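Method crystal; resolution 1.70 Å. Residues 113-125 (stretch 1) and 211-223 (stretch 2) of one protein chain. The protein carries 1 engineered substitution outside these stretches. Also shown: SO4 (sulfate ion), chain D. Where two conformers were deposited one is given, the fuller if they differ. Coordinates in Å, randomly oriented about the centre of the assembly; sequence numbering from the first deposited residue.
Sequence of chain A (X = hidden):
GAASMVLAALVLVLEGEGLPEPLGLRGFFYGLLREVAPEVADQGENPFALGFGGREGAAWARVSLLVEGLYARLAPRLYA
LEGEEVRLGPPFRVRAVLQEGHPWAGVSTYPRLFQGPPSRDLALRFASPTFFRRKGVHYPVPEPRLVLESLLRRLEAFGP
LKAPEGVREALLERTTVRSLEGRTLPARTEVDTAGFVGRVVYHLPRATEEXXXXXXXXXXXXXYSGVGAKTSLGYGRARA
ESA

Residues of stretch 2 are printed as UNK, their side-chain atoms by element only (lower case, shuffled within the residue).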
# COMPACT_ATOMS: atom_id res chain seq x y z
N LEU A 113 14.25 3.17 -1.58
CA LEU A 113 13.59 1.90 -1.30
C LEU A 113 14.63 0.81 -1.28
O LEU A 113 14.39 -0.25 -0.69
CB LEU A 113 12.55 1.56 -2.34
CG LEU A 113 11.36 2.51 -2.42
CD1 LEU A 113 10.50 2.11 -3.59
CD2 LEU A 113 10.55 2.57 -1.12
N PHE A 114 15.79 1.07 -1.89
CA PHE A 114 16.82 0.07 -2.02
C PHE A 114 17.95 0.29 -1.01
O PHE A 114 19.04 -0.21 -1.20
CB PHE A 114 17.38 0.08 -3.44
CG PHE A 114 16.46 -0.53 -4.45
CD1 PHE A 114 16.51 -1.90 -4.73
CD2 PHE A 114 15.54 0.24 -5.12
CE1 PHE A 114 15.65 -2.44 -5.67
CE2 PHE A 114 14.68 -0.32 -6.06
CZ PHE A 114 14.75 -1.66 -6.32
N GLN A 115 17.68 1.05 0.05
CA GLN A 115 18.72 1.37 1.04
C GLN A 115 19.19 0.18 1.86
O GLN A 115 20.33 0.16 2.35
CB GLN A 115 18.27 2.50 1.95
CG GLN A 115 17.17 2.12 2.90
CD GLN A 115 16.69 3.32 3.68
OE1 GLN A 115 17.22 3.60 4.75
NE2 GLN A 115 15.71 4.04 3.14
N GLY A 116 18.32 -0.80 2.04
CA GLY A 116 18.65 -2.00 2.78
C GLY A 116 18.62 -1.68 4.27
O GLY A 116 17.96 -0.73 4.67
N PRO A 117 19.33 -2.47 5.08
CA PRO A 117 20.23 -3.55 4.65
C PRO A 117 19.52 -4.72 4.00
O PRO A 117 18.33 -4.96 4.24
CB PRO A 117 20.87 -4.00 5.96
CG PRO A 117 19.90 -3.64 7.00
CD PRO A 117 19.28 -2.36 6.54
N PRO A 118 20.25 -5.46 3.15
CA PRO A 118 19.66 -6.67 2.60
C PRO A 118 19.34 -7.60 3.73
O PRO A 118 20.05 -7.67 4.73
CB PRO A 118 20.75 -7.23 1.70
CG PRO A 118 22.02 -6.59 2.15
CD PRO A 118 21.64 -5.26 2.70
N SER A 119 18.25 -8.33 3.58
CA SER A 119 17.93 -9.35 4.55
C SER A 119 17.18 -10.45 3.85
O SER A 119 16.43 -10.18 2.92
CB SER A 119 17.07 -8.78 5.69
OG SER A 119 16.67 -9.84 6.54
N ARG A 120 17.42 -11.68 4.28
CA ARG A 120 16.68 -12.84 3.80
C ARG A 120 15.25 -12.89 4.33
O ARG A 120 14.42 -13.59 3.78
CB ARG A 120 17.40 -14.12 4.22
CG ARG A 120 18.75 -14.24 3.60
CD ARG A 120 19.41 -15.55 3.95
NE ARG A 120 20.29 -15.97 2.86
CZ ARG A 120 21.61 -15.86 2.85
NH1 ARG A 120 22.27 -15.35 3.88
NH2 ARG A 120 22.28 -16.29 1.79
N ASP A 121 14.99 -12.11 5.38
CA ASP A 121 13.68 -12.10 6.03
C ASP A 121 12.90 -10.83 5.71
O ASP A 121 13.48 -9.74 5.60
CB ASP A 121 13.81 -12.18 7.54
CG ASP A 121 14.43 -13.47 8.01
OD1 ASP A 121 14.21 -14.52 7.37
OD2 ASP A 121 15.15 -13.42 9.04
N LEU A 122 11.60 -10.97 5.54
CA LEU A 122 10.73 -9.81 5.40
C LEU A 122 9.44 -10.05 6.18
O LEU A 122 8.66 -10.96 5.87
CB LEU A 122 10.42 -9.51 3.93
CG LEU A 122 9.40 -8.37 3.69
CD1 LEU A 122 9.93 -7.04 4.20
CD2 LEU A 122 9.01 -8.31 2.25
N ALA A 123 9.25 -9.25 7.23
CA ALA A 123 8.04 -9.33 8.03
C ALA A 123 7.08 -8.27 7.53
O ALA A 123 7.40 -7.09 7.57
CB ALA A 123 8.34 -9.11 9.49
N LEU A 124 5.92 -8.70 7.06
CA LEU A 124 4.89 -7.77 6.63
C LEU A 124 3.70 -7.85 7.54
O LEU A 124 3.28 -8.93 7.97
CB LEU A 124 4.43 -8.07 5.20
CG LEU A 124 5.41 -7.77 4.09
CD1 LEU A 124 4.80 -8.18 2.77
CD2 LEU A 124 5.78 -6.29 4.09
N ARG A 125 3.16 -6.67 7.84
CA ARG A 125 1.89 -6.56 8.52
C ARG A 125 0.84 -6.12 7.52
O ARG A 125 0.99 -5.10 6.83
CB ARG A 125 1.91 -5.61 9.71
CG ARG A 125 0.56 -5.61 10.45
CD ARG A 125 0.60 -4.96 11.81
NE ARG A 125 0.44 -3.51 11.73
CZ ARG A 125 -0.73 -2.88 11.63
NH1 ARG A 125 -1.87 -3.56 11.60
NH2 ARG A 125 -0.76 -1.56 11.56
N UNK A 211 19.47 -10.32 -4.30
CA UNK A 211 18.13 -10.83 -4.01
C UNK A 211 17.58 -10.31 -2.68
O UNK A 211 16.40 -9.94 -2.57
c UNK A 211 18.15 -12.35 -4.02
o UNK A 211 18.78 -15.03 -4.36
o UNK A 211 18.84 -14.99 -6.56
c UNK A 211 18.28 -12.95 -5.44
c UNK A 211 18.66 -14.43 -5.45
N UNK A 212 18.43 -10.34 -1.65
CA UNK A 212 18.03 -9.88 -0.32
C UNK A 212 17.75 -8.36 -0.33
O UNK A 212 16.85 -7.87 0.35
c UNK A 212 19.13 -10.24 0.71
N UNK A 213 18.54 -7.63 -1.12
CA UNK A 213 18.25 -6.21 -1.29
C UNK A 213 16.88 -5.95 -1.95
O UNK A 213 16.08 -5.11 -1.48
c UNK A 213 19.52 -3.52 -0.57
c UNK A 213 19.23 -4.00 -1.99
c UNK A 213 20.17 -3.35 -3.01
c UNK A 213 19.34 -5.51 -2.08
N UNK A 214 16.61 -6.65 -3.06
CA UNK A 214 15.32 -6.55 -3.69
C UNK A 214 14.19 -6.94 -2.73
O UNK A 214 13.15 -6.27 -2.68
c UNK A 214 13.64 -5.48 -7.06
n UNK A 214 17.12 -5.83 -7.76
c UNK A 214 15.77 -6.68 -6.16
c UNK A 214 13.22 -4.64 -8.07
c UNK A 214 17.06 -6.64 -6.64
c UNK A 214 15.87 -5.32 -8.01
c UNK A 214 15.00 -5.84 -7.03
c UNK A 214 15.44 -4.48 -9.02
c UNK A 214 15.28 -7.42 -4.96
c UNK A 214 14.11 -4.15 -9.03
N UNK A 215 14.36 -8.02 -1.97
CA UNK A 215 13.33 -8.37 -0.98
C UNK A 215 13.06 -7.20 -0.02
O UNK A 215 11.89 -6.81 0.22
c UNK A 215 11.36 -10.56 0.15
c UNK A 215 12.70 -10.14 0.80
c UNK A 215 13.72 -9.64 -0.22
c UNK A 215 13.27 -11.28 1.61
N UNK A 216 14.14 -6.59 0.47
CA UNK A 216 13.97 -5.45 1.37
C UNK A 216 13.26 -4.27 0.70
O UNK A 216 12.45 -3.57 1.33
o UNK A 216 16.16 -4.39 1.06
c UNK A 216 15.31 -5.03 1.99
N UNK A 217 13.56 -4.07 -0.57
CA UNK A 217 12.95 -2.99 -1.34
C UNK A 217 11.45 -3.22 -1.56
O UNK A 217 10.65 -2.27 -1.47
c UNK A 217 13.66 -2.82 -2.68
N UNK A 218 11.06 -4.47 -1.83
CA UNK A 218 9.64 -4.78 -1.95
C UNK A 218 8.94 -4.46 -0.64
O UNK A 218 7.83 -3.89 -0.62
c UNK A 218 9.31 -5.84 -4.78
c UNK A 218 9.99 -6.62 -3.69
c UNK A 218 9.83 -8.09 -3.94
c UNK A 218 9.44 -6.25 -2.32
N UNK A 219 9.61 -4.84 0.44
CA UNK A 219 9.14 -4.49 1.78
C UNK A 219 8.92 -3.00 2.00
O UNK A 219 7.85 -2.59 2.45
N UNK A 220 9.92 -2.19 1.68
CA UNK A 220 9.78 -0.74 1.82
C UNK A 220 8.70 -0.17 0.90
O UNK A 220 7.97 0.76 1.29
c UNK A 220 12.14 -0.26 2.70
c UNK A 220 13.37 0.63 2.59
c UNK A 220 14.58 0.18 4.69
n UNK A 220 14.92 -1.04 4.29
n UNK A 220 13.86 0.98 3.91
c UNK A 220 11.11 -0.03 1.59
n UNK A 220 14.97 0.61 5.89
N UNK A 221 8.59 -0.69 -0.32
CA UNK A 221 7.60 -0.21 -1.28
C UNK A 221 6.18 -0.50 -0.84
O UNK A 221 5.25 0.29 -1.10
c UNK A 221 7.90 -0.86 -2.62
c UNK A 221 7.04 0.93 -4.14
c UNK A 221 6.25 -1.30 -4.45
c UNK A 221 6.28 1.35 -5.21
c UNK A 221 7.04 -0.39 -3.74
c UNK A 221 5.49 -0.87 -5.50
c UNK A 221 5.51 0.46 -5.89
N UNK A 222 6.00 -1.66 -0.18
CA UNK A 222 4.66 -2.03 0.31
C UNK A 222 3.90 -0.91 1.08
O UNK A 222 2.68 -0.75 0.92
c UNK A 222 4.75 -3.30 1.14
N UNK A 223 4.63 -0.15 1.88
CA UNK A 223 4.07 0.96 2.65
C UNK A 223 3.30 1.91 1.73
O UNK A 223 2.27 2.47 2.11
c UNK A 223 4.77 2.91 4.13
c UNK A 223 5.21 1.73 3.32
c UNK A 223 4.29 2.76 5.42
c UNK A 223 4.88 4.20 3.62
c UNK A 223 4.50 5.29 4.37
c UNK A 223 4.03 5.12 5.65
c UNK A 223 3.91 3.84 6.17
S SO4 D . -3.94 0.43 11.83
O1 SO4 D . -2.72 0.71 11.10
O2 SO4 D . -4.02 -1.01 12.05
O3 SO4 D . -3.90 1.12 13.12
O4 SO4 D . -5.15 0.85 11.14
O HOH W 1 15.78 -1.66 1.16
O HOH W 2 16.15 -4.06 5.41

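Position 211 has three side-chain carbons, the third carrying two oxygens, and reaches nothing on stretch 1: Glu211. Position 212 bears one carbon, its CB, 3.6 Å from Pro118 CB; a lone methyl defines Ala212. Position 213 has four carbons forked at the second, and one branch end lies close to the backbone around Phe114. This is Leu213, with CD1 3.4 Å from Phe114 O and 3.8 Å from Gly116 CA.

At position 214 one carbon leads to fused five- and six-membered rings of eight carbons and one nitrogen, which only tryptophan has. The CA-to-CB bond of Trp214 points away, yet chi1 of -88° and chi2 of 91° bring the ring back: the edge of Phe114 meets its face, the Phe114 ring and the six-membered ring having centroids 4.8 Å apart and planes at 81°. Position 215 again shows four carbons forked at the second, pointing toward stretch 1. It is Leu215, whose CD2 is 3.4 Å from Arg120 O and whose CD1 is 3.9 Å from Leu122 CD2.

Position 216 has one carbon and one oxygen, hence Ser216; OG donates to Leu213 O at 2.6 Å. Position 217 is a single carbon 3.8 Å from the Phe114 ring centroid and 19° off its normal, so the methyl of Ala217 sits over that face. Its CA also approaches Leu113 O at 3.2 Å, a CA-H...O contact. Position 218 has four carbons forked at the second and points away: Leu218.

Position 219 has no side-chain atoms. In Gly219, CA lies 3.6 Å from Leu122 CD1; an ideal CB would be 2.5 Å from that atom, a clash. Position 220 runs three carbons, a nitrogen, then a carbon with two nitrogens: Arg220. Gln115 CG lies over one guanidinium face, 3.6 Å from Arg220 NE. Although Arg220 NH1 is 3.1 Å from Gly116 O, the poor angle excludes a hydrogen bond.

Position 221, one carbon and a six-carbon ring, is Phe221, with CD1 3.7 Å from Leu113 CD1. Position 222, one carbon, is Ala222, its CB 4.3 Å from Leu124 CD2. Position 223, another carbon plus six-carbon ring, is Phe223, out of reach.

The contact buries 983 Å² without a direct cross-stretch hydrogen bond. Apolar packing is supplemented by water 1, which donates to Leu113 O (2.7 Å) and Ser216 OG (2.8 Å) and accepts from Gly116 N (2.8 Å). Helix and strand run nearly parallel, at 11°, and Gly219 leaves room for Leu122.

Stretch 2 (211-223) EALWLSALGRFAF
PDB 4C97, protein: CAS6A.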